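Local coordinates for DUF5618 domain-containing protein (Dyadobacter fermentans, PDB 3MFN), which is of unknown function but folds into a compact bundle of helices and belongs to the DUF5618 family, at residues 76-81 and 96-101; 103-108 and 146-151. One frame throughout, in Å; residues are numbered along the deposited sequence.

Contact 1: 76-81 and 96-101; sequences GVLFAL and DWYKSN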
ATOM      1  N   GLY A  76      15.695   2.776  -7.686  1.00 18.83           N
ATOM      2  CA  GLY A  76      16.092   1.729  -8.637  1.00 18.92           C
ATOM      3  C   GLY A  76      15.210   1.681  -9.857  1.00 18.91           C
ATOM      4  O   GLY A  76      15.677   1.678 -11.005  1.00 18.45           O
ATOM      5  N   VAL A  77      13.898   1.619  -9.614  1.00 19.11           N
ATOM      6  CA  VAL A  77      12.923   1.625 -10.661  1.00 17.53           C
ATOM      7  C   VAL A  77      13.088   2.881 -11.525  1.00 18.09           C
ATOM      8  O   VAL A  77      13.102   2.793 -12.779  1.00 18.27           O
ATOM      9  CB  VAL A  77      11.477   1.538 -10.095  1.00 17.11           C
ATOM     10  CG1 VAL A  77      10.404   1.661 -11.254  1.00 16.39           C
ATOM     11  CG2 VAL A  77      11.319   0.320  -9.275  1.00 14.89           C
ATOM     12  N   LEU A  78      13.129   4.052 -10.906  1.00 17.37           N
ATOM     13  CA  LEU A  78      13.368   5.290 -11.667  1.00 18.11           C
ATOM     14  C   LEU A  78      14.649   5.262 -12.500  1.00 18.08           C
ATOM     15  O   LEU A  78      14.665   5.719 -13.629  1.00 16.90           O
ATOM     16  CB  LEU A  78      13.344   6.533 -10.762  1.00 19.55           C
ATOM     17  CG  LEU A  78      12.042   6.810  -9.992  1.00 20.01           C
ATOM     18  CD1 LEU A  78      11.984   8.230  -9.431  1.00 19.42           C
ATOM     19  CD2 LEU A  78      10.713   6.504 -10.842  1.00 18.28           C
ATOM     20  N   PHE A  79      15.720   4.669 -11.963  1.00 18.83           N
ATOM     21  CA  PHE A  79      16.963   4.544 -12.683  1.00 19.19           C
ATOM     22  C   PHE A  79      16.791   3.775 -14.018  1.00 20.41           C
ATOM     23  O   PHE A  79      17.190   4.265 -15.098  1.00 21.13           O
ATOM     24  CB  PHE A  79      18.011   3.912 -11.771  1.00 20.49           C
ATOM     25  CG  PHE A  79      19.415   4.052 -12.286  1.00 20.77           C
ATOM     26  CD1 PHE A  79      19.903   3.180 -13.246  1.00 20.85           C
ATOM     27  CD2 PHE A  79      20.238   5.063 -11.815  1.00 21.30           C
ATOM     28  CE1 PHE A  79      21.206   3.324 -13.738  1.00 21.31           C
ATOM     29  CE2 PHE A  79      21.545   5.213 -12.276  1.00 21.97           C
ATOM     30  CZ  PHE A  79      22.027   4.352 -13.269  1.00 22.35           C
ATOM     31  N   ALA A  80      16.129   2.618 -13.974  1.00 20.33           N
ATOM     32  CA  ALA A  80      15.794   1.896 -15.191  1.00 21.39           C
ATOM     33  C   ALA A  80      14.940   2.770 -16.102  1.00 21.48           C
ATOM     34  O   ALA A  80      15.257   2.893 -17.270  1.00 20.27           O
ATOM     35  CB  ALA A  80      15.077   0.542 -14.887  1.00 20.04           C
ATOM     36  N   LEU A  81      13.888   3.403 -15.566  1.00 21.80           N
ATOM     37  CA  LEU A  81      13.027   4.261 -16.384  1.00 21.55           C
ATOM     38  C   LEU A  81      13.740   5.459 -17.021  1.00 22.66           C
ATOM     39  O   LEU A  81      13.495   5.778 -18.193  1.00 23.70           O
ATOM     40  CB  LEU A  81      11.764   4.702 -15.628  1.00 21.49           C
ATOM     41  CG  LEU A  81      10.800   3.554 -15.200  1.00 21.35           C
ATOM     42  CD1 LEU A  81       9.655   4.049 -14.349  1.00 21.23           C
ATOM     43  CD2 LEU A  81      10.236   2.789 -16.417  1.00 16.27           C
ATOM     44  N   ASP A  96       4.403  12.409 -12.461  1.00 27.32           N
ATOM     45  CA  ASP A  96       3.585  12.620 -13.669  1.00 28.89           C
ATOM     46  C   ASP A  96       4.389  12.418 -14.971  1.00 27.42           C
ATOM     47  O   ASP A  96       3.857  11.929 -15.940  1.00 27.11           O
ATOM     48  CB  ASP A  96       2.897  14.008 -13.636  1.00 30.27           C
ATOM     49  CG  ASP A  96       1.912  14.109 -12.468  1.00 35.19           C
ATOM     50  OD1 ASP A  96       1.139  13.146 -12.272  1.00 41.05           O
ATOM     51  OD2 ASP A  96       1.951  15.106 -11.722  1.00 41.95           O
ATOM     52  N   TRP A  97       5.678  12.751 -14.965  1.00 26.28           N
ATOM     53  CA  TRP A  97       6.500  12.498 -16.111  1.00 25.66           C
ATOM     54  C   TRP A  97       6.600  10.998 -16.384  1.00 24.77           C
ATOM     55  O   TRP A  97       6.478  10.555 -17.537  1.00 25.92           O
ATOM     56  CB  TRP A  97       7.859  13.124 -15.923  1.00 25.60           C
ATOM     57  CG  TRP A  97       8.648  13.102 -17.130  1.00 29.47           C
ATOM     58  CD1 TRP A  97       8.546  13.978 -18.211  1.00 28.95           C
ATOM     59  CD2 TRP A  97       9.641  12.160 -17.475  1.00 31.22           C
ATOM     60  NE1 TRP A  97       9.419  13.628 -19.170  1.00 30.13           N
ATOM     61  CE2 TRP A  97      10.116  12.518 -18.756  1.00 30.45           C
ATOM     62  CE3 TRP A  97      10.174  11.030 -16.837  1.00 30.56           C
ATOM     63  CZ2 TRP A  97      11.133  11.822 -19.398  1.00 30.42           C
ATOM     64  CZ3 TRP A  97      11.160  10.321 -17.491  1.00 32.00           C
ATOM     65  CH2 TRP A  97      11.624  10.725 -18.776  1.00 33.38           C
ATOM     66  N   TYR A  98       6.764  10.181 -15.361  1.00 23.40           N
ATOM     67  CA  TYR A  98       6.877   8.721 -15.594  1.00 23.43           C
ATOM     68  C   TYR A  98       5.545   8.176 -16.037  1.00 23.28           C
ATOM     69  O   TYR A  98       5.482   7.369 -16.974  1.00 22.26           O
ATOM     70  CB  TYR A  98       7.393   7.966 -14.351  1.00 23.68           C
ATOM     71  CG  TYR A  98       8.777   8.439 -13.980  1.00 22.41           C
ATOM     72  CD1 TYR A  98       9.862   7.921 -14.601  1.00 22.07           C
ATOM     73  CD2 TYR A  98       8.975   9.427 -13.060  1.00 22.47           C
ATOM     74  CE1 TYR A  98      11.118   8.343 -14.300  1.00 23.98           C
ATOM     75  CE2 TYR A  98      10.238   9.868 -12.756  1.00 20.86           C
ATOM     76  CZ  TYR A  98      11.301   9.307 -13.367  1.00 22.59           C
ATOM     77  OH  TYR A  98      12.608   9.718 -13.124  1.00 24.68           O
ATOM     78  N   LYS A  99       4.470   8.650 -15.435  1.00 24.25           N
ATOM     79  CA  LYS A  99       3.119   8.112 -15.810  1.00 25.07           C
ATOM     80  C   LYS A  99       2.715   8.436 -17.260  1.00 25.88           C
ATOM     81  O   LYS A  99       2.166   7.590 -17.999  1.00 25.17           O
ATOM     82  CB  LYS A  99       2.067   8.669 -14.852  1.00 25.57           C
ATOM     83  CG  LYS A  99       2.198   8.060 -13.397  1.00 27.04           C
ATOM     84  CD  LYS A  99       1.369   8.818 -12.324  1.00 28.55           C
ATOM     85  CE  LYS A  99      -0.124   8.783 -12.578  1.00 35.79           C
ATOM     86  NZ  LYS A  99      -0.940   9.762 -11.762  1.00 36.41           N
ATOM     87  N   SER A 100       2.946   9.669 -17.673  1.00 27.05           N
ATOM     88  CA  SER A 100       2.503  10.052 -19.013  1.00 28.60           C
ATOM     89  C   SER A 100       3.389   9.324 -20.050  1.00 27.98           C
ATOM     90  O   SER A 100       2.870   8.843 -21.056  1.00 27.57           O
ATOM     91  CB  SER A 100       2.456  11.579 -19.155  1.00 29.12           C
ATOM     92  OG  SER A 100       3.721  12.115 -19.449  1.00 32.97           O
ATOM     93  N   ASN A 101       4.689   9.112 -19.747  1.00 27.55           N
ATOM     94  CA  ASN A 101       5.540   8.288 -20.622  1.00 27.56           C
ATOM     95  C   ASN A 101       5.073   6.820 -20.692  1.00 28.49           C
ATOM     96  O   ASN A 101       5.090   6.200 -21.758  1.00 28.17           O
ATOM     97  CB  ASN A 101       7.050   8.389 -20.268  1.00 27.50           C
ATOM     98  CG  ASN A 101       7.741   9.548 -20.961  1.00 26.64           C
ATOM     99  OD1 ASN A 101       7.793   9.597 -22.177  1.00 32.78           O
ATOM    100  ND2 ASN A 101       8.247  10.480 -20.213  1.00 26.65           N
TER
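Y98 packs against L78 and L81 in a buried, apolar helix-to-helix contact, where the short helix 95-103 lies against the long helix 63-85 of a helical bundle. The tyrosine ring carries nearly all of it. L78 reaches over one ring face with its CD2 methyl, which stands 3.8 Å from the centroid of the Y98 ring and only 8° off the ring normal, a well-centred CH-pi contact. W97, the preceding residue on the same helix, covers the opposite face, its CE3 lying over the middle of the Y98 ring, so the phenol is clamped between a methyl and an indole. L81 approaches obliquely, with its CB 3.9 Å from Y98 CD1 and its CD1 methyl equally near that carbon. The Y98 side chain leaves its helix with CG anti to the carbonyl carbon (chi1 -62°), which carries the ring across to the other helix. At its far end Y98 OH is hydrogen-bonded to D82 OD1, one residue beyond 76-81, so the ring is held by its polar end as well as by its faces. A leucine in place of Y98 would probably leave the L78 methyl without its aromatic face and D82 OD1 without this hydroxyl partner. An acetate ion, probably from the crystallisation liquor, is bound about 3 Å from the Y98 side chain. Around the contact, helix 107-126 sends F113 against both L78 and L81, while I145 of helix 132-153 packs on L81.

Contact 2: 103-108 and 146-151; sequences AQQDKK and IDWVER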
ATOM      1  N   ALA A 103       1.920   5.812 -20.069  1.00 33.08           N
ATOM      2  CA  ALA A 103       0.587   5.706 -20.597  1.00 34.47           C
ATOM      3  C   ALA A 103       0.662   5.513 -22.128  1.00 36.55           C
ATOM      4  O   ALA A 103      -0.081   4.709 -22.673  1.00 36.62           O
ATOM      5  CB  ALA A 103      -0.236   6.892 -20.203  1.00 34.29           C
ATOM      6  N   GLN A 104       1.609   6.191 -22.780  1.00 38.40           N
ATOM      7  CA  GLN A 104       1.755   6.109 -24.243  0.60 39.71           C
ATOM      8  C   GLN A 104       2.246   4.721 -24.682  1.00 40.64           C
ATOM      9  O   GLN A 104       2.221   4.391 -25.856  1.00 40.57           O
ATOM     10  CB  GLN A 104       2.700   7.211 -24.758  0.60 39.82           C
ATOM     11  CG  GLN A 104       4.165   7.029 -24.343  0.60 40.79           C
ATOM     12  CD  GLN A 104       5.027   8.296 -24.445  0.60 42.61           C
ATOM     13  OE1 GLN A 104       4.577   9.343 -24.943  0.60 43.45           O
ATOM     14  NE2 GLN A 104       6.292   8.192 -23.986  0.60 40.59           N
ATOM     15  N   GLN A 105       2.667   3.903 -23.721  1.00 42.35           N
ATOM     16  CA  GLN A 105       3.290   2.629 -24.015  1.00 43.77           C
ATOM     17  C   GLN A 105       2.452   1.397 -23.700  1.00 43.91           C
ATOM     18  O   GLN A 105       2.509   0.459 -24.481  1.00 45.25           O
ATOM     19  CB  GLN A 105       4.619   2.507 -23.275  1.00 44.25           C
ATOM     20  CG  GLN A 105       5.755   2.076 -24.181  1.00 46.93           C
ATOM     21  CD  GLN A 105       6.713   3.204 -24.507  1.00 49.48           C
ATOM     22  OE1 GLN A 105       7.871   2.963 -24.874  1.00 53.10           O
ATOM     23  NE2 GLN A 105       6.250   4.438 -24.362  1.00 50.52           N
ATOM     24  N   ASP A 106       1.691   1.366 -22.601  1.00 43.34           N
ATOM     25  CA  ASP A 106       1.093   0.096 -22.144  1.00 43.47           C
ATOM     26  C   ASP A 106       0.521   0.191 -20.733  1.00 42.35           C
ATOM     27  O   ASP A 106       1.230   0.531 -19.775  1.00 42.60           O
ATOM     28  CB  ASP A 106       2.130  -1.062 -22.222  1.00 44.09           C
ATOM     29  CG  ASP A 106       1.613  -2.375 -21.635  1.00 46.08           C
ATOM     30  OD1 ASP A 106       2.454  -3.233 -21.272  1.00 46.06           O
ATOM     31  OD2 ASP A 106       0.373  -2.558 -21.557  1.00 51.04           O
ATOM     32  N   LYS A 107      -0.750  -0.174 -20.600  1.00 40.71           N
ATOM     33  CA  LYS A 107      -1.566   0.259 -19.469  1.00 39.44           C
ATOM     34  C   LYS A 107      -1.344  -0.629 -18.236  1.00 37.56           C
ATOM     35  O   LYS A 107      -1.451  -0.169 -17.080  1.00 35.07           O
ATOM     36  CB  LYS A 107      -3.031   0.269 -19.906  1.00 40.46           C
ATOM     37  CG  LYS A 107      -4.070   0.490 -18.797  1.00 43.31           C
ATOM     38  CD  LYS A 107      -5.314  -0.423 -18.995  1.00 44.86           C
ATOM     39  CE  LYS A 107      -6.560   0.354 -19.360  1.00 46.49           C
ATOM     40  NZ  LYS A 107      -7.753  -0.573 -19.349  1.00 46.55           N
ATOM     41  N   LYS A 108      -1.066  -1.907 -18.493  1.00 35.10           N
ATOM     42  CA  LYS A 108      -0.755  -2.820 -17.432  1.00 34.46           C
ATOM     43  C   LYS A 108       0.475  -2.297 -16.721  1.00 32.28           C
ATOM     44  O   LYS A 108       0.550  -2.371 -15.508  1.00 31.71           O
ATOM     45  CB  LYS A 108      -0.481  -4.236 -17.937  1.00 35.41           C
ATOM     46  CG  LYS A 108      -0.805  -5.307 -16.845  1.00 39.87           C
ATOM     47  CD  LYS A 108       0.060  -6.591 -16.907  1.00 42.37           C
ATOM     48  CE  LYS A 108      -0.460  -7.705 -15.948  1.00 45.07           C
ATOM     49  NZ  LYS A 108      -0.474  -7.264 -14.488  1.00 45.08           N
ATOM     50  N   ILE A 146      11.309  -3.240 -13.982  1.00 23.41           N
ATOM     51  CA  ILE A 146      12.703  -3.290 -14.445  1.00 22.28           C
ATOM     52  C   ILE A 146      12.831  -4.291 -15.596  1.00 22.69           C
ATOM     53  O   ILE A 146      13.527  -4.009 -16.566  1.00 21.73           O
ATOM     54  CB  ILE A 146      13.672  -3.602 -13.323  1.00 23.37           C
ATOM     55  CG1 ILE A 146      13.663  -2.440 -12.327  1.00 22.24           C
ATOM     56  CG2 ILE A 146      15.056  -3.882 -13.950  1.00 20.71           C
ATOM     57  CD1 ILE A 146      14.283  -2.662 -10.963  1.00 24.39           C
ATOM     58  N   ASP A 147      12.144  -5.425 -15.516  1.00 22.83           N
ATOM     59  CA  ASP A 147      12.204  -6.415 -16.589  1.00 24.32           C
ATOM     60  C   ASP A 147      11.552  -5.873 -17.844  1.00 24.05           C
ATOM     61  O   ASP A 147      12.015  -6.140 -18.948  1.00 25.16           O
ATOM     62  CB  ASP A 147      11.475  -7.707 -16.220  1.00 25.27           C
ATOM     63  CG  ASP A 147      12.155  -8.491 -15.116  1.00 29.61           C
ATOM     64  OD1 ASP A 147      13.318  -8.193 -14.684  1.00 35.57           O
ATOM     65  OD2 ASP A 147      11.488  -9.447 -14.659  1.00 36.39           O
ATOM     66  N   TRP A 148      10.477  -5.111 -17.693  1.00 24.05           N
ATOM     67  CA  TRP A 148       9.832  -4.510 -18.860  1.00 23.22           C
ATOM     68  C   TRP A 148      10.832  -3.611 -19.619  1.00 22.70           C
ATOM     69  O   TRP A 148      10.962  -3.687 -20.854  1.00 22.39           O
ATOM     70  CB  TRP A 148       8.602  -3.712 -18.409  1.00 24.21           C
ATOM     71  CG  TRP A 148       7.912  -2.999 -19.507  1.00 24.06           C
ATOM     72  CD1 TRP A 148       6.963  -3.509 -20.346  1.00 27.57           C
ATOM     73  CD2 TRP A 148       8.072  -1.623 -19.880  1.00 25.76           C
ATOM     74  NE1 TRP A 148       6.513  -2.526 -21.210  1.00 24.87           N
ATOM     75  CE2 TRP A 148       7.175  -1.365 -20.940  1.00 23.90           C
ATOM     76  CE3 TRP A 148       8.850  -0.562 -19.386  1.00 27.29           C
ATOM     77  CZ2 TRP A 148       7.083  -0.119 -21.561  1.00 24.50           C
ATOM     78  CZ3 TRP A 148       8.749   0.693 -20.008  1.00 25.05           C
ATOM     79  CH2 TRP A 148       7.871   0.892 -21.091  1.00 23.15           C
ATOM     80  N   VAL A 149      11.550  -2.775 -18.886  1.00 21.68           N
ATOM     81  CA  VAL A 149      12.625  -1.944 -19.451  1.00 21.63           C
ATOM     82  C   VAL A 149      13.684  -2.777 -20.152  1.00 23.46           C
ATOM     83  O   VAL A 149      13.946  -2.572 -21.345  1.00 22.76           O
ATOM     84  CB  VAL A 149      13.281  -1.051 -18.372  1.00 21.96           C
ATOM     85  CG1 VAL A 149      14.553  -0.406 -18.882  1.00 20.25           C
ATOM     86  CG2 VAL A 149      12.262   0.040 -17.890  1.00 18.06           C
ATOM     87  N   GLU A 150      14.272  -3.748 -19.443  1.00 24.94           N
ATOM     88  CA  GLU A 150      15.289  -4.619 -20.038  1.00 26.65           C
ATOM     89  C   GLU A 150      14.782  -5.143 -21.385  1.00 28.38           C
ATOM     90  O   GLU A 150      15.456  -5.070 -22.405  1.00 28.93           O
ATOM     91  CB  GLU A 150      15.611  -5.810 -19.122  1.00 26.85           C
ATOM     92  CG  GLU A 150      16.765  -6.695 -19.677  1.00 28.56           C
ATOM     93  CD  GLU A 150      17.069  -7.959 -18.863  1.00 30.59           C
ATOM     94  OE1 GLU A 150      16.149  -8.487 -18.233  1.00 31.28           O
ATOM     95  OE2 GLU A 150      18.237  -8.448 -18.903  1.00 36.28           O
ATOM     96  N   ARG A 151      13.563  -5.652 -21.344  1.00 30.56           N
ATOM     97  CA  ARG A 151      12.944  -6.326 -22.442  1.00 32.66           C
ATOM     98  C   ARG A 151      12.529  -5.419 -23.600  1.00 33.60           C
ATOM     99  O   ARG A 151      12.393  -5.918 -24.709  1.00 33.48           O
ATOM    100  CB  ARG A 151      11.731  -7.036 -21.890  1.00 33.95           C
ATOM    101  CG  ARG A 151      11.034  -7.941 -22.840  1.00 38.81           C
ATOM    102  CD  ARG A 151      10.009  -8.738 -22.051  1.00 44.75           C
ATOM    103  NE  ARG A 151       8.763  -7.985 -21.946  1.00 50.36           N
ATOM    104  CZ  ARG A 151       8.122  -7.671 -20.820  1.00 51.32           C
ATOM    105  NH1 ARG A 151       6.979  -6.994 -20.925  1.00 52.43           N
ATOM    106  NH2 ARG A 151       8.574  -8.041 -19.621  1.00 51.69           N
TER
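The backbones stay well apart here: the turn leading into helix 107-126 passes one side of helix 132-153, and the closest CA atoms, those of D106 and W148, are 10.4 Å from each other. Side chains span the gap, chiefly that of W148: with CG anti to the backbone N (chi1 177°), the indole reaches Q105 and D106 with its CZ2 and NE1 side. Q105 meets it at the edge, near the ring plane, with CG 3.7 Å from W148 CZ2. The Q105 amide is turned 67° from the indole plane, and its OE1 accepts a hydrogen bond from Y84 OH. D106 occupies the N-cap position of helix 107-126: its OD2 accepts a weak capping bond from K108 N, at 3.4 Å. D106 is also the first residue after helix 95-103 to leave helical backbone angles (phi 168°), so the end of one helix and the cap of the next meet at this residue. Its other oxygen, OD1, lies 4.1 Å from W148 NE1, a proximity and not a hydrogen bond. The ring of Y84 meets the indole nearly at right angles, and I109 and F85 also pack on W148. Beyond the cap, K107 NZ forms a salt bridge with E56 of the second subunit, and K108 NZ is hydrogen-bonded to the backbone oxygen of its D57.

Overall arrangement
Both contacts lie on the same side of the chain's centre, their own centres 10 Å apart, and helix 95-103 runs through the turn of contact 2 into helix 107-126. Contact 1 is the more buried, about 9 Å from the centre of the chain, and is almost wholly apolar; contact 2, about 14 Å out, is partly buried and mixes an aromatic edge with polar groups, and the two lysines that open helix 107-126 reach the second subunit. Each is built round one aromatic side chain, covered on its faces in the first case and met at its edge in the second. They touch directly where L81 CD2 packs 3.7 Å from V149 CG2, joining helix 63-85 to helix 132-153.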